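Uncharacterized protein (Sinorhizobium meliloti, PDB 3U5R) is of unknown function but belongs to the AhpC/TSA branch of the thioredoxin-like proteins, which suggests an antioxidant or oxidoreductase role. Local coordinates at residues K26-A38 and T193-W205. Numbering follows the deposited sequence.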
loop_
_atom_site.group_PDB
_atom_site.type_symbol
_atom_site.label_atom_id
_atom_site.label_comp_id
_atom_site.label_asym_id
_atom_site.label_seq_id
_atom_site.Cartn_x
_atom_site.Cartn_y
_atom_site.Cartn_z
ATOM N N LYS A 26 -7.414 -9.558 13.109
ATOM C CA LYS A 26 -6.096 -9.842 12.413
ATOM C C LYS A 26 -6.277 -10.879 11.299
ATOM O O LYS A 26 -6.885 -11.918 11.586
ATOM C CB LYS A 26 -5.103 -10.491 13.361
ATOM C CG LYS A 26 -4.414 -9.577 14.363
ATOM C CD LYS A 26 -3.047 -10.196 14.760
ATOM C CE LYS A 26 -3.173 -11.264 15.855
ATOM N NZ LYS A 26 -3.282 -10.600 17.215
ATOM N N THR A 27 -5.747 -10.629 10.084
ATOM C CA THR A 27 -5.702 -11.633 8.987
ATOM C C THR A 27 -4.467 -11.415 8.153
ATOM O O THR A 27 -3.853 -10.334 8.204
ATOM C CB THR A 27 -6.795 -11.511 7.883
ATOM O OG1 THR A 27 -7.599 -10.353 8.052
ATOM C CG2 THR A 27 -7.601 -12.840 7.641
ATOM N N GLN A 28 -4.133 -12.452 7.386
ATOM C CA GLN A 28 -3.078 -12.431 6.388
ATOM C C GLN A 28 -3.619 -11.912 5.078
ATOM O O GLN A 28 -4.795 -12.102 4.769
ATOM C CB GLN A 28 -2.555 -13.844 6.075
ATOM C CG GLN A 28 -2.087 -14.656 7.231
ATOM C CD GLN A 28 -1.195 -15.840 6.780
ATOM O OE1 GLN A 28 -1.394 -16.415 5.695
ATOM N NE2 GLN A 28 -0.194 -16.177 7.604
ATOM N N SER A 29 -2.736 -11.362 4.260
ATOM C CA SER A 29 -3.119 -10.964 2.910
ATOM C C SER A 29 -3.558 -12.256 2.170
ATOM O O SER A 29 -3.169 -13.374 2.583
ATOM C CB SER A 29 -1.965 -10.290 2.201
ATOM O OG SER A 29 -0.766 -11.036 2.364
ATOM N N ASN A 30 -4.378 -12.087 1.141
ATOM C CA ASN A 30 -4.750 -13.176 0.235
ATOM C C ASN A 30 -3.616 -13.708 -0.643
ATOM O O ASN A 30 -2.637 -12.995 -0.889
ATOM C CB ASN A 30 -5.913 -12.739 -0.653
ATOM C CG ASN A 30 -7.234 -12.564 0.135
ATOM O OD1 ASN A 30 -7.514 -13.326 1.075
ATOM N ND2 ASN A 30 -8.073 -11.604 -0.291
ATOM N N SER A 31 -3.759 -14.959 -1.136
ATOM C CA SER A 31 -2.883 -15.517 -2.198
ATOM C C SER A 31 -3.371 -15.054 -3.533
ATOM O O SER A 31 -4.321 -15.594 -4.106
ATOM C CB SER A 31 -2.910 -17.027 -2.250
ATOM O OG SER A 31 -2.677 -17.484 -0.940
ATOM N N ILE A 32 -2.721 -14.051 -4.039
ATOM C CA ILE A 32 -3.131 -13.475 -5.287
ATOM C C ILE A 32 -2.088 -13.953 -6.250
ATOM O O ILE A 32 -0.873 -13.906 -5.962
ATOM C CB ILE A 32 -3.104 -11.925 -5.210
ATOM C CG1 ILE A 32 -3.974 -11.414 -4.031
ATOM C CG2 ILE A 32 -3.499 -11.325 -6.560
ATOM C CD1 ILE A 32 -5.484 -11.308 -4.351
ATOM N N THR A 33 -2.527 -14.375 -7.415
ATOM C CA THR A 33 -1.612 -14.962 -8.359
ATOM C C THR A 33 -0.659 -13.918 -8.925
ATOM O O THR A 33 -1.123 -12.895 -9.415
ATOM C CB THR A 33 -2.455 -15.652 -9.480
ATOM O OG1 THR A 33 -3.153 -16.711 -8.801
ATOM C CG2 THR A 33 -1.516 -16.249 -10.538
ATOM N N LEU A 34 0.651 -14.180 -8.893
ATOM C CA LEU A 34 1.574 -13.251 -9.553
ATOM C C LEU A 34 1.271 -13.105 -11.060
ATOM O O LEU A 34 0.919 -14.117 -11.725
ATOM C CB LEU A 34 3.053 -13.665 -9.342
ATOM C CG LEU A 34 3.525 -13.639 -7.882
ATOM C CD1 LEU A 34 5.045 -14.076 -7.789
ATOM C CD2 LEU A 34 3.277 -12.204 -7.274
ATOM N N GLY A 35 1.422 -11.872 -11.584
ATOM C CA GLY A 35 1.131 -11.584 -12.975
ATOM C C GLY A 35 -0.182 -10.869 -13.155
ATOM O O GLY A 35 -0.421 -10.275 -14.206
ATOM N N THR A 36 -1.041 -10.902 -12.135
ATOM C CA THR A 36 -2.344 -10.320 -12.264
ATOM C C THR A 36 -2.146 -8.831 -12.604
ATOM O O THR A 36 -1.255 -8.152 -12.028
ATOM C CB THR A 36 -3.131 -10.493 -10.911
ATOM O OG1 THR A 36 -3.230 -11.901 -10.656
ATOM C CG2 THR A 36 -4.538 -9.894 -10.988
ATOM N N ARG A 37 -2.951 -8.309 -13.520
ATOM C CA ARG A 37 -2.905 -6.860 -13.853
ATOM C C ARG A 37 -3.432 -5.980 -12.691
ATOM O O ARG A 37 -4.332 -6.388 -11.971
ATOM C CB ARG A 37 -3.805 -6.611 -15.047
ATOM C CG ARG A 37 -3.154 -6.956 -16.329
ATOM C CD ARG A 37 -3.412 -5.777 -17.272
ATOM N NE ARG A 37 -2.537 -4.627 -16.968
ATOM C CZ ARG A 37 -1.834 -3.987 -17.903
ATOM N NH1 ARG A 37 -1.909 -4.379 -19.195
ATOM N NH2 ARG A 37 -1.067 -2.951 -17.571
ATOM N N ALA A 38 -2.836 -4.810 -12.505
ATOM C CA ALA A 38 -3.295 -3.820 -11.545
ATOM C C ALA A 38 -4.668 -3.322 -12.034
ATOM O O ALA A 38 -4.821 -2.976 -13.205
ATOM C CB ALA A 38 -2.307 -2.655 -11.562
ATOM N N THR A 193 11.469 -15.285 -4.967
ATOM C CA THR A 193 10.260 -16.108 -5.004
ATOM C C THR A 193 9.658 -16.310 -3.594
ATOM O O THR A 193 8.529 -16.677 -3.483
ATOM C CB THR A 193 10.593 -17.509 -5.591
ATOM O OG1 THR A 193 11.546 -18.105 -4.715
ATOM C CG2 THR A 193 11.216 -17.401 -7.023
ATOM N N THR A 194 10.410 -16.039 -2.536
ATOM C CA THR A 194 9.867 -16.072 -1.167
ATOM C C THR A 194 9.122 -14.789 -0.920
ATOM O O THR A 194 9.768 -13.710 -0.765
ATOM C CB THR A 194 11.005 -16.113 -0.105
ATOM O OG1 THR A 194 11.780 -17.267 -0.358
ATOM C CG2 THR A 194 10.455 -16.150 1.437
ATOM N N GLN A 195 7.792 -14.875 -0.886
ATOM C CA GLN A 195 7.004 -13.710 -0.539
ATOM C C GLN A 195 6.130 -14.070 0.654
ATOM O O GLN A 195 5.053 -14.667 0.531
ATOM C CB GLN A 195 6.176 -13.167 -1.723
ATOM C CG GLN A 195 7.025 -13.077 -3.001
ATOM C CD GLN A 195 6.376 -12.331 -4.151
ATOM O OE1 GLN A 195 5.208 -11.949 -4.085
ATOM N NE2 GLN A 195 7.134 -12.147 -5.230
ATOM N N VAL A 196 6.533 -13.596 1.820
ATOM C CA VAL A 196 5.724 -13.872 3.031
ATOM C C VAL A 196 4.492 -12.990 3.044
ATOM O O VAL A 196 4.609 -11.787 2.843
ATOM C CB VAL A 196 6.572 -13.598 4.253
ATOM C CG1 VAL A 196 5.741 -13.867 5.563
ATOM C CG2 VAL A 196 7.946 -14.448 4.145
ATOM N N PRO A 197 3.323 -13.558 3.336
ATOM C CA PRO A 197 2.111 -12.752 3.348
ATOM C C PRO A 197 2.171 -11.651 4.437
ATOM O O PRO A 197 2.724 -11.904 5.499
ATOM C CB PRO A 197 0.996 -13.749 3.702
ATOM C CG PRO A 197 1.595 -15.152 3.366
ATOM C CD PRO A 197 3.087 -15.030 3.484
ATOM N N SER A 198 1.589 -10.464 4.193
ATOM C CA SER A 198 1.583 -9.492 5.282
ATOM C C SER A 198 0.488 -9.915 6.233
ATOM O O SER A 198 -0.396 -10.706 5.889
ATOM C CB SER A 198 1.300 -8.060 4.775
ATOM O OG SER A 198 0.069 -8.048 4.074
ATOM N N ILE A 199 0.542 -9.354 7.428
ATOM C CA ILE A 199 -0.450 -9.565 8.464
ATOM C C ILE A 199 -0.908 -8.227 8.894
ATOM O O ILE A 199 -0.083 -7.312 9.041
ATOM C CB ILE A 199 0.206 -10.179 9.680
ATOM C CG1 ILE A 199 0.809 -11.527 9.286
ATOM C CG2 ILE A 199 -0.847 -10.336 10.863
ATOM C CD1 ILE A 199 -0.192 -12.658 9.245
ATOM N N GLY A 200 -2.208 -8.075 9.105
ATOM C CA GLY A 200 -2.675 -6.835 9.778
ATOM C C GLY A 200 -4.099 -6.916 10.303
ATOM O O GLY A 200 -4.684 -7.969 10.336
ATOM N N CYS A 201 -4.680 -5.773 10.642
ATOM C CA CYS A 201 -6.071 -5.692 10.903
ATOM C C CYS A 201 -6.841 -5.943 9.623
ATOM O O CYS A 201 -6.459 -5.405 8.573
ATOM C CB CYS A 201 -6.358 -4.279 11.375
ATOM S SG CYS A 201 -5.560 -4.043 13.069
ATOM N N ASN A 202 -7.937 -6.713 9.694
ATOM C CA ASN A 202 -8.800 -6.823 8.514
ATOM C C ASN A 202 -9.216 -5.429 8.059
ATOM O O ASN A 202 -9.409 -4.498 8.871
ATOM C CB ASN A 202 -10.040 -7.734 8.703
ATOM C CG ASN A 202 -10.997 -7.203 9.780
ATOM O OD1 ASN A 202 -10.573 -6.904 10.891
ATOM N ND2 ASN A 202 -12.291 -7.040 9.435
ATOM N N ILE A 203 -9.332 -5.287 6.738
ATOM C CA ILE A 203 -10.068 -4.187 6.147
ATOM C C ILE A 203 -11.446 -4.127 6.780
ATOM O O ILE A 203 -12.173 -5.128 6.881
ATOM C CB ILE A 203 -10.119 -4.327 4.573
ATOM C CG1 ILE A 203 -8.659 -4.301 4.071
ATOM C CG2 ILE A 203 -11.082 -3.256 3.914
ATOM C CD1 ILE A 203 -8.318 -3.617 2.837
ATOM N N LYS A 204 -11.850 -2.933 7.193
ATOM C CA LYS A 204 -13.142 -2.830 7.844
ATOM C C LYS A 204 -14.237 -2.614 6.804
ATOM O O LYS A 204 -14.618 -1.480 6.531
ATOM C CB LYS A 204 -13.071 -1.689 8.863
ATOM C CG LYS A 204 -11.948 -1.920 9.892
ATOM C CD LYS A 204 -12.218 -3.248 10.630
ATOM C CE LYS A 204 -11.389 -3.435 11.913
ATOM N NZ LYS A 204 -10.121 -4.186 11.681
ATOM N N TRP A 205 -14.705 -3.721 6.224
ATOM C CA TRP A 205 -15.758 -3.728 5.215
ATOM C C TRP A 205 -17.030 -3.125 5.838
ATOM O O TRP A 205 -17.332 -3.382 7.005
ATOM C CB TRP A 205 -16.049 -5.179 4.814
ATOM C CG TRP A 205 -14.803 -5.827 4.339
ATOM C CD1 TRP A 205 -14.070 -6.768 4.982
ATOM C CD2 TRP A 205 -14.101 -5.528 3.102
ATOM N NE1 TRP A 205 -12.952 -7.106 4.215
ATOM C CE2 TRP A 205 -12.966 -6.360 3.055
ATOM C CE3 TRP A 205 -14.334 -4.630 2.044
ATOM C CZ2 TRP A 205 -12.046 -6.322 1.995
ATOM C CZ3 TRP A 205 -13.414 -4.617 0.957
ATOM C CH2 TRP A 205 -12.291 -5.456 0.960
#
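The carbonyl oxygen of G200 takes one hydrogen bond and one weaker CA-H...O contact from the start of the modelled chain. T27 N bonds to G200 O at 2.9 Å, and K26 CA makes the CA-H...O contact to the same oxygen. G200 N returns a bond to T27 O, also 2.9 Å. T27 and G200 are thus a hydrogen-bonded pair of an antiparallel ladder. Q28 and I199 form the adjacent non-hydrogen-bonded pair. Their side chains share one face of the sheet, where the CD1 tip of I199 lies 3.4 Å from Q28 CG. CG1 of I199 lies anti to its carbonyl carbon (chi1 -61°), which carries CD1 across to Q28. Just past the ladder, S29 N binds S198 O at 2.9 Å, but S198 N gives its weak bond to S29 OG instead of returning one to the backbone. The S29 hydroxyl folds back over its own backbone (chi1 47°) to accept it. S198 OG turns elsewhere, to P145 O. Further along, L34 meets Q195 from the opposite direction. Its two methyls touch the amide end, CD2 lying 3.7 Å from Q195 OE1. That amide is held by H159 N and V157 O of strand 156-160, which fixes its rotation. Strand 27-28 is the edge of a small antiparallel sheet, with 199-202 in the middle and 143-144 beyond. The sheet joins the N-terminal and C-terminal parts of the modelled chain beside the thioredoxin-like core. I199 and K26 touch F73 of helix 72-75, while S29 and S198 rest on D146 of strand 146-150.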